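Local structure of F-BAR domain only protein 1 (Danio rerio, 5JP2) at residues Met49-Thr60 / Phe104-Gln114. The protein probably acts at an early step of clathrin-mediated endocytosis, binding an Eps15 peptide through its mu homology domain, and may thereby regulate Bmp signalling. Numbering follows the deposited sequence. Where two conformers were deposited one is given.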
loop_
_atom_site.group_PDB
_atom_site.type_symbol
_atom_site.label_atom_id
_atom_site.label_comp_id
_atom_site.label_asym_id
_atom_site.label_seq_id
_atom_site.Cartn_x
_atom_site.Cartn_y
_atom_site.Cartn_z
ATOM N N MET B 49 6.371 8.493 10.416
ATOM C CA MET B 49 7.510 9.387 10.318
ATOM C C MET B 49 8.651 8.853 11.163
ATOM O O MET B 49 8.437 8.340 12.258
ATOM C CB MET B 49 7.161 10.802 10.731
ATOM C CG MET B 49 8.315 11.746 10.541
ATOM S SD MET B 49 7.915 13.460 10.782
ATOM C CE MET B 49 6.955 13.819 9.343
ATOM N N SER B 50 9.862 8.950 10.627
ATOM C CA SER B 50 11.061 8.440 11.269
ATOM C C SER B 50 11.965 9.593 11.699
ATOM O O SER B 50 12.040 10.623 11.031
ATOM C CB SER B 50 11.804 7.501 10.325
ATOM O OG SER B 50 12.833 6.823 11.003
ATOM N N PHE B 51 12.638 9.414 12.832
ATOM C CA PHE B 51 13.504 10.421 13.415
ATOM C C PHE B 51 14.890 9.850 13.679
ATOM O O PHE B 51 15.014 8.747 14.210
ATOM C CB PHE B 51 12.943 10.958 14.734
ATOM C CG PHE B 51 11.694 11.753 14.583
ATOM C CD1 PHE B 51 10.472 11.137 14.452
ATOM C CD2 PHE B 51 11.741 13.120 14.589
ATOM C CE1 PHE B 51 9.339 11.875 14.321
ATOM C CE2 PHE B 51 10.612 13.851 14.454
ATOM C CZ PHE B 51 9.404 13.228 14.318
ATOM N N PRO B 52 15.938 10.604 13.381
ATOM C CA PRO B 52 17.290 10.101 13.636
ATOM C C PRO B 52 17.575 10.105 15.123
ATOM O O PRO B 52 17.143 10.996 15.848
ATOM C CB PRO B 52 18.183 11.092 12.886
ATOM C CG PRO B 52 17.383 12.319 12.775
ATOM C CD PRO B 52 15.947 11.901 12.690
ATOM N N ALA B 53 18.277 9.073 15.582
ATOM C CA ALA B 53 18.463 8.901 17.016
ATOM C C ALA B 53 19.034 10.156 17.656
ATOM O O ALA B 53 18.639 10.538 18.758
ATOM C CB ALA B 53 19.343 7.692 17.291
ATOM N N GLY B 54 19.927 10.848 16.958
ATOM C CA GLY B 54 20.566 11.991 17.569
ATOM C C GLY B 54 19.658 13.171 17.809
ATOM O O GLY B 54 20.063 14.112 18.491
ATOM N N ILE B 55 18.437 13.147 17.279
ATOM C CA ILE B 55 17.570 14.306 17.439
ATOM C C ILE B 55 16.944 14.327 18.823
ATOM O O ILE B 55 16.402 15.355 19.239
ATOM C CB ILE B 55 16.500 14.338 16.337
ATOM C CG1 ILE B 55 15.906 15.731 16.202
ATOM C CG2 ILE B 55 15.391 13.381 16.643
ATOM C CD1 ILE B 55 15.066 15.879 14.998
ATOM N N THR B 56 17.010 13.218 19.553
ATOM C CA THR B 56 16.544 13.209 20.931
ATOM C C THR B 56 17.359 14.177 21.768
ATOM O O THR B 56 16.817 15.101 22.385
ATOM C CB THR B 56 16.654 11.804 21.507
ATOM O OG1 THR B 56 18.038 11.471 21.662
ATOM C CG2 THR B 56 16.015 10.812 20.575
ATOM N N ARG B 57 18.679 13.978 21.783
ATOM C CA ARG B 57 19.563 14.815 22.577
ATOM C C ARG B 57 19.317 16.283 22.293
ATOM O O ARG B 57 19.462 17.121 23.183
ATOM C CB ARG B 57 21.015 14.430 22.307
ATOM C CG ARG B 57 21.345 13.022 22.775
ATOM C CD ARG B 57 22.824 12.700 22.636
ATOM N NE ARG B 57 23.143 11.363 23.135
ATOM C CZ ARG B 57 24.348 10.807 23.059
ATOM N NH1 ARG B 57 25.351 11.470 22.500
ATOM N NH2 ARG B 57 24.550 9.585 23.536
ATOM N N ILE B 58 18.945 16.615 21.064
ATOM C CA ILE B 58 18.565 17.988 20.771
ATOM C C ILE B 58 17.268 18.330 21.483
ATOM O O ILE B 58 17.150 19.380 22.118
ATOM C CB ILE B 58 18.431 18.201 19.256
ATOM C CG1 ILE B 58 19.757 17.939 18.557
ATOM C CG2 ILE B 58 17.956 19.597 18.971
ATOM C CD1 ILE B 58 20.801 18.976 18.860
ATOM N N PHE B 59 16.280 17.436 21.400
ATOM C CA PHE B 59 14.955 17.749 21.924
ATOM C C PHE B 59 14.934 17.764 23.442
ATOM O O PHE B 59 14.360 18.674 24.047
ATOM C CB PHE B 59 13.931 16.746 21.397
ATOM C CG PHE B 59 13.483 17.005 19.985
ATOM C CD1 PHE B 59 13.672 18.229 19.390
ATOM C CD2 PHE B 59 12.828 16.026 19.268
ATOM C CE1 PHE B 59 13.242 18.458 18.099
ATOM C CE2 PHE B 59 12.394 16.262 17.979
ATOM C CZ PHE B 59 12.603 17.470 17.398
ATOM N N THR B 60 15.542 16.762 24.079
ATOM C CA THR B 60 15.586 16.739 25.537
ATOM C C THR B 60 16.265 17.982 26.083
ATOM O O THR B 60 15.814 18.556 27.075
ATOM C CB THR B 60 16.295 15.486 26.023
ATOM O OG1 THR B 60 17.696 15.599 25.742
ATOM C CG2 THR B 60 15.743 14.281 25.314
ATOM N N PHE B 104 3.246 19.265 15.298
ATOM C CA PHE B 104 3.598 18.394 16.398
ATOM C C PHE B 104 3.492 19.129 17.725
ATOM O O PHE B 104 3.741 20.331 17.817
ATOM C CB PHE B 104 5.019 17.873 16.243
ATOM C CG PHE B 104 5.116 16.618 15.465
ATOM C CD1 PHE B 104 4.996 15.402 16.074
ATOM C CD2 PHE B 104 5.333 16.662 14.108
ATOM C CE1 PHE B 104 5.088 14.259 15.347
ATOM C CE2 PHE B 104 5.420 15.521 13.389
ATOM C CZ PHE B 104 5.303 14.322 14.008
ATOM N N ASN B 105 3.159 18.372 18.764
ATOM C CA ASN B 105 3.364 18.820 20.126
ATOM C C ASN B 105 4.793 18.463 20.504
ATOM O O ASN B 105 5.115 17.286 20.676
ATOM C CB ASN B 105 2.357 18.127 21.038
ATOM C CG ASN B 105 2.460 18.557 22.490
ATOM O OD1 ASN B 105 1.464 18.949 23.085
ATOM N ND2 ASN B 105 3.638 18.469 23.070
ATOM N N MET B 106 5.650 19.459 20.665
ATOM C CA MET B 106 7.062 19.121 20.766
ATOM C C MET B 106 7.401 18.534 22.121
ATOM O O MET B 106 8.354 17.761 22.237
ATOM C CB MET B 106 7.931 20.345 20.480
ATOM C CG MET B 106 7.755 20.950 19.093
ATOM S SD MET B 106 7.949 19.854 17.681
ATOM C CE MET B 106 9.593 19.244 17.895
ATOM N N GLN B 107 6.617 18.851 23.141
ATOM C CA GLN B 107 6.850 18.266 24.455
ATOM C C GLN B 107 6.452 16.793 24.474
ATOM O O GLN B 107 7.202 15.944 24.954
ATOM C CB GLN B 107 6.098 19.069 25.521
ATOM C CG GLN B 107 6.655 20.479 25.750
ATOM C CD GLN B 107 5.718 21.372 26.554
ATOM O OE1 GLN B 107 5.930 21.618 27.738
ATOM N NE2 GLN B 107 4.691 21.878 25.901
ATOM N N ALA B 108 5.278 16.466 23.936
ATOM C CA ALA B 108 4.881 15.065 23.836
ATOM C C ALA B 108 5.816 14.292 22.914
ATOM O O ALA B 108 6.257 13.190 23.243
ATOM C CB ALA B 108 3.438 14.959 23.349
ATOM N N LEU B 109 6.143 14.864 21.755
ATOM C CA LEU B 109 7.071 14.210 20.836
ATOM C C LEU B 109 8.406 13.919 21.505
ATOM O O LEU B 109 8.955 12.824 21.350
ATOM C CB LEU B 109 7.283 15.068 19.591
ATOM C CG LEU B 109 8.253 14.451 18.587
ATOM C CD1 LEU B 109 7.717 13.116 18.107
ATOM C CD2 LEU B 109 8.547 15.374 17.428
ATOM N N THR B 110 8.944 14.886 22.249
ATOM C CA THR B 110 10.197 14.669 22.973
ATOM C C THR B 110 10.094 13.492 23.922
ATOM O O THR B 110 10.969 12.622 23.946
ATOM C CB THR B 110 10.593 15.924 23.744
ATOM O OG1 THR B 110 10.696 17.025 22.845
ATOM C CG2 THR B 110 11.905 15.724 24.436
ATOM N N LEU B 111 9.051 13.476 24.753
ATOM C CA LEU B 111 8.870 12.370 25.683
ATOM C C LEU B 111 8.718 11.057 24.939
ATOM O O LEU B 111 9.235 10.022 25.373
ATOM C CB LEU B 111 7.652 12.617 26.565
ATOM C CG LEU B 111 7.822 13.730 27.590
ATOM C CD1 LEU B 111 6.549 13.957 28.345
ATOM C CD2 LEU B 111 8.925 13.356 28.538
ATOM N N HIS B 112 8.022 11.084 23.806
ATOM C CA HIS B 112 7.777 9.855 23.063
ATOM C C HIS B 112 9.069 9.265 22.529
ATOM O O HIS B 112 9.278 8.052 22.596
ATOM C CB HIS B 112 6.790 10.118 21.932
ATOM C CG HIS B 112 6.515 8.918 21.093
ATOM N ND1 HIS B 112 5.493 8.043 21.366
ATOM C CD2 HIS B 112 7.152 8.426 20.008
ATOM C CE1 HIS B 112 5.502 7.071 20.478
ATOM N NE2 HIS B 112 6.498 7.278 19.644
ATOM N N LEU B 113 9.944 10.103 21.983
ATOM C CA LEU B 113 11.209 9.588 21.486
ATOM C C LEU B 113 12.116 9.158 22.627
ATOM O O LEU B 113 12.829 8.163 22.498
ATOM C CB LEU B 113 11.888 10.627 20.601
ATOM C CG LEU B 113 11.075 11.046 19.385
ATOM C CD1 LEU B 113 11.684 12.261 18.729
ATOM C CD2 LEU B 113 10.928 9.910 18.399
ATOM N N GLN B 114 12.104 9.890 23.747
ATOM C CA GLN B 114 12.891 9.484 24.907
ATOM C C GLN B 114 12.530 8.076 25.329
ATOM O O GLN B 114 13.407 7.276 25.653
ATOM C CB GLN B 114 12.669 10.435 26.080
ATOM C CG GLN B 114 13.332 11.780 25.968
ATOM C CD GLN B 114 13.051 12.654 27.179
ATOM O OE1 GLN B 114 13.056 13.879 27.095
ATOM N NE2 GLN B 114 12.807 12.017 28.320
#
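Phe59 enters helix 106-114 as a knob into a hole formed by Met106, Leu109, Thr110 and Leu113. Its CB lies against Thr110, 3.6 Å from OG1 and beside CG2. Because CG stands anti to the carbonyl carbon (chi1 -78°), the ring runs on past Leu113, Leu109 and Met106. CD2 presents the ring edge to Leu113 CD1, near the ring plane. CE2 meets Leu109 CD2 at 4.0 Å. At the tip, CZ reaches Met106 CE at 3.5 Å. Ile55 CG1 covers one face, 3.9 Å above the plane. The same Thr110 OG1 donates to Met106 O at 2.5 Å, tilted 22° from the carbonyl plane; that carbonyl also accepts Thr110 N, and the hydroxyl is fixed beside the knob. With an alanine in place of Thr110, the loss of OG1 and CG2 would probably open a gap beside Phe59 CB and leave Met106 O with one bond fewer. Leu113 CD1 also sits over one face of Phe51. Phe51 CZ touches Leu109 CD2 at 3.9 Å, while Phe104 CZ approaches the Phe51 edge. Met49 SD makes an oblique Met-aromatic contact with Phe104, 5.2 Å from the ring centroid. The axes of 55-60 and 106-114 come within 9.4 Å, with 134° between their N-to-C directions. Val19, Leu130 and Tyr266, of strands 17-31, 125-137 and 266-283, continue the apolar layer, joining both helices to one end of the mu homology domain's large mixed sheet.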